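Local coordinates for YciF Bacterial Stress Response Protein (Salmonella enterica subsp. enterica serovar Typhimurium, PDB 4ERU), which is of unknown biochemical function, probably acts in the bacterial stress response, and folds as a ferritin-like helix bundle holding two magnesium ions, at residues P32-A37 with Q45-H50; Q55-R60 with D144-T149. One frame throughout, in Å; residues are numbered along the deposited sequence. Where two conformers were deposited one is given.

Interaction 1 of 2, residues P32-A37 with Q45-H50; sequences PKLARA and QAFQSH. With MG (magnesium ion), chain D; MLT (D-malate), chain C.
Leu34 and Ala35 pack against Phe47 in an apolar contact between two consecutive antiparallel helices, near the turn where helix 9-37 gives way to helix 41-66. The local axes approach to 8.3 Å and run at 168°, and no hydrogen bond joins the two segments, so side-chain packing carries the pairing. Phe47 turns one ring face to Leu34: CB of Leu34 stands almost exactly over its centre, 3.9 Å from the centroid and 7° off the ring normal, a CH-pi contact made by the first carbon of the side chain. With CG of Phe47 anti to its carbonyl carbon, the ring reaches across to the neighbouring helix. Small size matters at the next position, where CB of Ala35 meets CB of Phe47 at 3.8 Å and lets the backbones come close, 5.1 Å between the CA atoms of these two residues. In one of its two conformers, Gln48 bends at chi2 and lays its amide end beside the same methyl, on the more exposed side of the contact. In the ferritin-like bundle this is a helical hairpin, and its connection is tied further by a hydrogen bond between Ala35 O and Ser44 OG. Each helix also presents a polar group pointing elsewhere. Arg36 grips one carboxylate of the bound D-malate with two nitrogens: NE donates to O5 of the malate at 2.6 Å, nearly straight at 172°, and NH2 to its O4 at 3.0 Å. Lys33, Ile92 and Arg101 complete that pocket. One turn along from Phe47, His50 is directed into the bundle, where its NE2 binds a magnesium ion at 2.6 Å, with the metal in the ring plane; Glu113, Glu116 and Glu146 are further ligands of this ion.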
# COMPACT_ATOMS: atom_id res chain seq x y z
N PRO A 32 19.83 0.83 -0.17
CA PRO A 32 21.16 0.55 0.43
C PRO A 32 21.24 0.81 1.94
O PRO A 32 21.83 0.03 2.69
CB PRO A 32 22.08 1.52 -0.33
CG PRO A 32 21.42 1.65 -1.68
CD PRO A 32 19.95 1.78 -1.29
N LYS A 33 20.66 1.93 2.36
CA LYS A 33 20.60 2.26 3.76
C LYS A 33 19.78 1.25 4.55
O LYS A 33 20.17 0.86 5.67
CB LYS A 33 20.01 3.65 3.95
CG LYS A 33 19.57 3.85 5.36
CD LYS A 33 20.07 5.10 5.91
CE LYS A 33 19.07 6.18 5.77
NZ LYS A 33 19.24 6.94 7.04
N LEU A 34 18.66 0.80 3.98
CA LEU A 34 17.86 -0.22 4.64
C LEU A 34 18.68 -1.49 4.84
O LEU A 34 18.62 -2.11 5.91
CB LEU A 34 16.55 -0.53 3.86
CG LEU A 34 15.60 0.65 3.64
CD1 LEU A 34 14.26 0.24 2.97
CD2 LEU A 34 15.34 1.41 4.96
N ALA A 35 19.46 -1.87 3.84
CA ALA A 35 20.26 -3.06 3.96
C ALA A 35 21.29 -2.90 5.08
O ALA A 35 21.52 -3.85 5.82
CB ALA A 35 20.96 -3.42 2.62
N ARG A 36 21.86 -1.70 5.24
CA ARG A 36 22.91 -1.47 6.28
C ARG A 36 22.33 -1.42 7.67
O ARG A 36 22.96 -1.84 8.62
CB ARG A 36 23.64 -0.14 6.06
CG ARG A 36 24.43 -0.07 4.81
CD ARG A 36 25.35 1.15 4.82
NE ARG A 36 24.69 2.45 4.90
CZ ARG A 36 24.22 3.17 3.88
NH1 ARG A 36 24.29 2.74 2.62
NH2 ARG A 36 23.66 4.34 4.12
N ALA A 37 21.10 -0.89 7.75
CA ALA A 37 20.44 -0.59 9.02
C ALA A 37 20.03 -1.83 9.79
O ALA A 37 19.78 -1.77 11.00
CB ALA A 37 19.23 0.31 8.80
N GLN A 45 20.27 -9.36 3.26
CA GLN A 45 20.31 -9.95 1.93
C GLN A 45 19.03 -9.71 1.12
O GLN A 45 19.10 -9.55 -0.08
CB GLN A 45 20.61 -11.45 1.98
CG GLN A 45 22.10 -11.77 2.24
CD GLN A 45 22.34 -13.21 2.76
OE1 GLN A 45 21.43 -14.05 2.76
NE2 GLN A 45 23.57 -13.49 3.20
N ALA A 46 17.88 -9.71 1.79
CA ALA A 46 16.60 -9.52 1.11
C ALA A 46 16.56 -8.10 0.57
O ALA A 46 16.10 -7.89 -0.54
CB ALA A 46 15.42 -9.76 2.07
N PHE A 47 17.07 -7.15 1.35
CA PHE A 47 17.15 -5.76 0.88
C PHE A 47 18.05 -5.57 -0.34
O PHE A 47 17.69 -4.82 -1.25
CB PHE A 47 17.48 -4.76 2.00
CG PHE A 47 16.30 -4.48 2.93
CD1 PHE A 47 15.04 -4.20 2.43
CD2 PHE A 47 16.48 -4.48 4.32
CE1 PHE A 47 13.96 -3.93 3.29
CE2 PHE A 47 15.41 -4.21 5.20
CZ PHE A 47 14.14 -3.95 4.69
N GLN A 48 19.20 -6.25 -0.38
CA GLN A 48 20.08 -6.16 -1.55
C GLN A 48 19.47 -6.86 -2.76
O GLN A 48 19.57 -6.35 -3.88
CB GLN A 48 21.51 -6.67 -1.24
CG GLN A 48 22.18 -6.00 -0.02
CD GLN A 48 22.90 -4.66 -0.31
OE1 GLN A 48 23.79 -4.25 0.45
NE2 GLN A 48 22.53 -4.00 -1.42
N SER A 49 18.82 -8.01 -2.55
CA SER A 49 18.05 -8.68 -3.63
C SER A 49 16.92 -7.82 -4.16
O SER A 49 16.65 -7.81 -5.35
CB SER A 49 17.38 -9.98 -3.15
OG SER A 49 18.32 -10.99 -3.04
N HIS A 50 16.21 -7.15 -3.27
CA HIS A 50 15.13 -6.29 -3.69
C HIS A 50 15.64 -5.12 -4.54
O HIS A 50 14.99 -4.71 -5.51
CB HIS A 50 14.39 -5.77 -2.47
CG HIS A 50 13.11 -5.09 -2.82
ND1 HIS A 50 12.38 -4.36 -1.90
CD2 HIS A 50 12.41 -5.05 -3.98
CE1 HIS A 50 11.29 -3.88 -2.49
NE2 HIS A 50 11.30 -4.28 -3.75
MG MG D . 9.13 -3.17 -4.60
C1 MLT C . 22.14 3.68 11.21
O1 MLT C . 21.52 4.44 11.98
O2 MLT C . 22.22 2.44 11.38
C2 MLT C . 22.83 4.28 10.02
O3 MLT C . 22.28 5.58 9.76
C3 MLT C . 22.62 3.39 8.80
C4 MLT C . 23.46 3.90 7.65
O4 MLT C . 23.05 4.90 7.02
O5 MLT C . 24.52 3.30 7.38
O HOH W 1 10.44 -2.79 -6.13

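Interaction 2 of 2, residues Q55-R60 with D144-T149; sequences QGQIER and DEEKQT. With MG (magnesium ion), chain E; MG (magnesium ion), chain D.
Gln57 and Glu145 both carry CG anti to the carbonyl carbon (chi1 -72° and -76°) and extend from there, which sends their flat ends past each other in opposite directions between antiparallel helices whose local axes are 12.1 Å apart. The amide and carboxylate are nearly coplanar, and NE2 of Gln57 donates to the anti lone pair of Glu145 OE1 at 2.9 Å. Arg60 meets the same carboxylate end-on, NH1 to OE1 of Glu145 at 3.0 Å and NH2 to its OE2 at 2.8 Å; both oxygens lie near the guanidinium plane, but the nitrogens come from above the carboxylate plane. Glu145 OE1 thus accepts two bonds and holds the amide so that Gln57 OE1 faces a magnesium ion at 2.2 Å, consistent with a second-shell role. Glu146 bridges the two metals: its OE2 binds this ion at 2.4 Å and its OE1 the other at 2.5 Å, while one water also joins both. Such a carboxylate-bridged dinuclear centre recalls those of ferritin-like proteins. Glu24 on helix 9-37 adds a ligand to the Gln57 site, Ile117 and Tyr120 of helix 99-130 pack against Glu146, and the metals lie beside this pairing, toward those two helices.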
# COMPACT_ATOMS: atom_id res chain seq x y z
N GLN A 55 15.89 -2.69 -9.91
CA GLN A 55 16.65 -2.25 -11.07
C GLN A 55 16.06 -2.85 -12.35
O GLN A 55 15.80 -2.12 -13.30
CB GLN A 55 18.12 -2.64 -10.92
CG GLN A 55 18.92 -1.90 -9.78
CD GLN A 55 19.20 -0.44 -10.13
OE1 GLN A 55 18.28 0.36 -10.21
NE2 GLN A 55 20.46 -0.10 -10.33
N GLY A 56 15.84 -4.17 -12.37
CA GLY A 56 15.25 -4.84 -13.52
C GLY A 56 13.83 -4.36 -13.80
O GLY A 56 13.39 -4.31 -14.96
N GLN A 57 13.11 -3.98 -12.75
CA GLN A 57 11.76 -3.48 -12.90
C GLN A 57 11.74 -2.09 -13.54
O GLN A 57 10.84 -1.77 -14.31
CB GLN A 57 11.02 -3.50 -11.56
CG GLN A 57 10.68 -4.92 -11.15
CD GLN A 57 10.33 -5.07 -9.67
OE1 GLN A 57 10.38 -4.10 -8.90
NE2 GLN A 57 9.97 -6.29 -9.28
N ILE A 58 12.74 -1.27 -13.23
CA ILE A 58 12.85 0.01 -13.92
C ILE A 58 13.17 -0.21 -15.41
O ILE A 58 12.62 0.48 -16.28
CB ILE A 58 13.89 0.92 -13.23
CG1 ILE A 58 13.39 1.30 -11.82
CG2 ILE A 58 14.20 2.15 -14.08
CD1 ILE A 58 14.49 1.98 -10.92
N GLU A 59 14.04 -1.17 -15.71
CA GLU A 59 14.34 -1.49 -17.10
C GLU A 59 13.09 -1.97 -17.84
O GLU A 59 12.91 -1.63 -19.01
CB GLU A 59 15.48 -2.51 -17.22
CG GLU A 59 15.57 -3.15 -18.61
CD GLU A 59 15.98 -2.17 -19.69
OE1 GLU A 59 16.73 -1.22 -19.38
OE2 GLU A 59 15.53 -2.34 -20.84
N ARG A 60 12.21 -2.71 -17.17
CA ARG A 60 10.93 -3.09 -17.82
C ARG A 60 10.10 -1.86 -18.18
O ARG A 60 9.41 -1.82 -19.21
CB ARG A 60 10.07 -4.01 -16.95
CG ARG A 60 10.65 -5.35 -16.68
CD ARG A 60 9.57 -6.44 -16.42
NE ARG A 60 10.28 -7.67 -16.04
CZ ARG A 60 10.51 -8.07 -14.79
NH1 ARG A 60 10.02 -7.38 -13.76
NH2 ARG A 60 11.22 -9.17 -14.56
N ASP A 144 4.00 -10.02 -10.37
CA ASP A 144 4.32 -11.32 -9.82
C ASP A 144 5.53 -11.24 -8.89
O ASP A 144 5.45 -11.70 -7.75
CB ASP A 144 4.55 -12.34 -10.94
CG ASP A 144 4.98 -13.69 -10.40
OD1 ASP A 144 4.10 -14.48 -9.99
OD2 ASP A 144 6.21 -13.95 -10.35
N GLU A 145 6.64 -10.65 -9.36
CA GLU A 145 7.80 -10.40 -8.49
C GLU A 145 7.46 -9.60 -7.21
O GLU A 145 7.96 -9.90 -6.13
CB GLU A 145 8.91 -9.65 -9.24
CG GLU A 145 9.69 -10.53 -10.20
CD GLU A 145 10.55 -9.71 -11.15
OE1 GLU A 145 10.62 -8.46 -11.01
OE2 GLU A 145 11.16 -10.33 -12.05
N GLU A 146 6.61 -8.59 -7.33
CA GLU A 146 6.31 -7.75 -6.18
C GLU A 146 5.56 -8.60 -5.14
O GLU A 146 5.83 -8.53 -3.93
CB GLU A 146 5.51 -6.52 -6.64
CG GLU A 146 5.96 -5.18 -6.05
CD GLU A 146 7.27 -4.69 -6.60
OE1 GLU A 146 8.34 -5.01 -6.02
OE2 GLU A 146 7.23 -3.92 -7.57
N LYS A 147 4.65 -9.46 -5.60
CA LYS A 147 3.92 -10.33 -4.68
C LYS A 147 4.84 -11.33 -3.99
O LYS A 147 4.70 -11.55 -2.78
CB LYS A 147 2.76 -11.04 -5.38
CG LYS A 147 1.66 -10.06 -5.83
CD LYS A 147 0.59 -10.76 -6.69
CE LYS A 147 -0.62 -9.85 -6.84
NZ LYS A 147 -1.66 -10.31 -7.85
N GLN A 148 5.78 -11.92 -4.73
CA GLN A 148 6.83 -12.78 -4.16
C GLN A 148 7.72 -12.07 -3.15
O GLN A 148 8.14 -12.67 -2.17
CB GLN A 148 7.72 -13.39 -5.26
CG GLN A 148 6.91 -14.29 -6.20
CD GLN A 148 6.19 -15.40 -5.42
OE1 GLN A 148 4.95 -15.52 -5.45
NE2 GLN A 148 6.96 -16.20 -4.69
N THR A 149 8.03 -10.81 -3.40
CA THR A 149 8.87 -10.08 -2.47
C THR A 149 8.12 -9.86 -1.15
O THR A 149 8.67 -10.03 -0.08
CB THR A 149 9.36 -8.77 -3.09
OG1 THR A 149 10.13 -9.08 -4.24
CG2 THR A 149 10.27 -7.98 -2.12
MG MG E . 9.18 -2.60 -7.86
MG MG D . 9.13 -3.17 -4.60
O HOH W 1 10.44 -2.79 -6.13

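Along the chain interaction 1 is complete before interaction 2 begins: the first closes the hairpin of helices 9-37 and 41-66, and the second joins helix 41-66 to helix 133-159. Their centres lie about 15 Å apart, and helix 41-66 is common to both. They meet at the dinuclear site, where His50 from the first and Glu146 from the second bind the same magnesium ion; NE2 of His50 lies 3.8 Å from OE1 of Glu146. The same water touches both ions. A local hairpin and a pairing distant in sequence thereby supply ligands to one centre inside a single ferritin-like bundle, whereas the malate pocket lies on the face of helix 9-37 turned from helix 41-66.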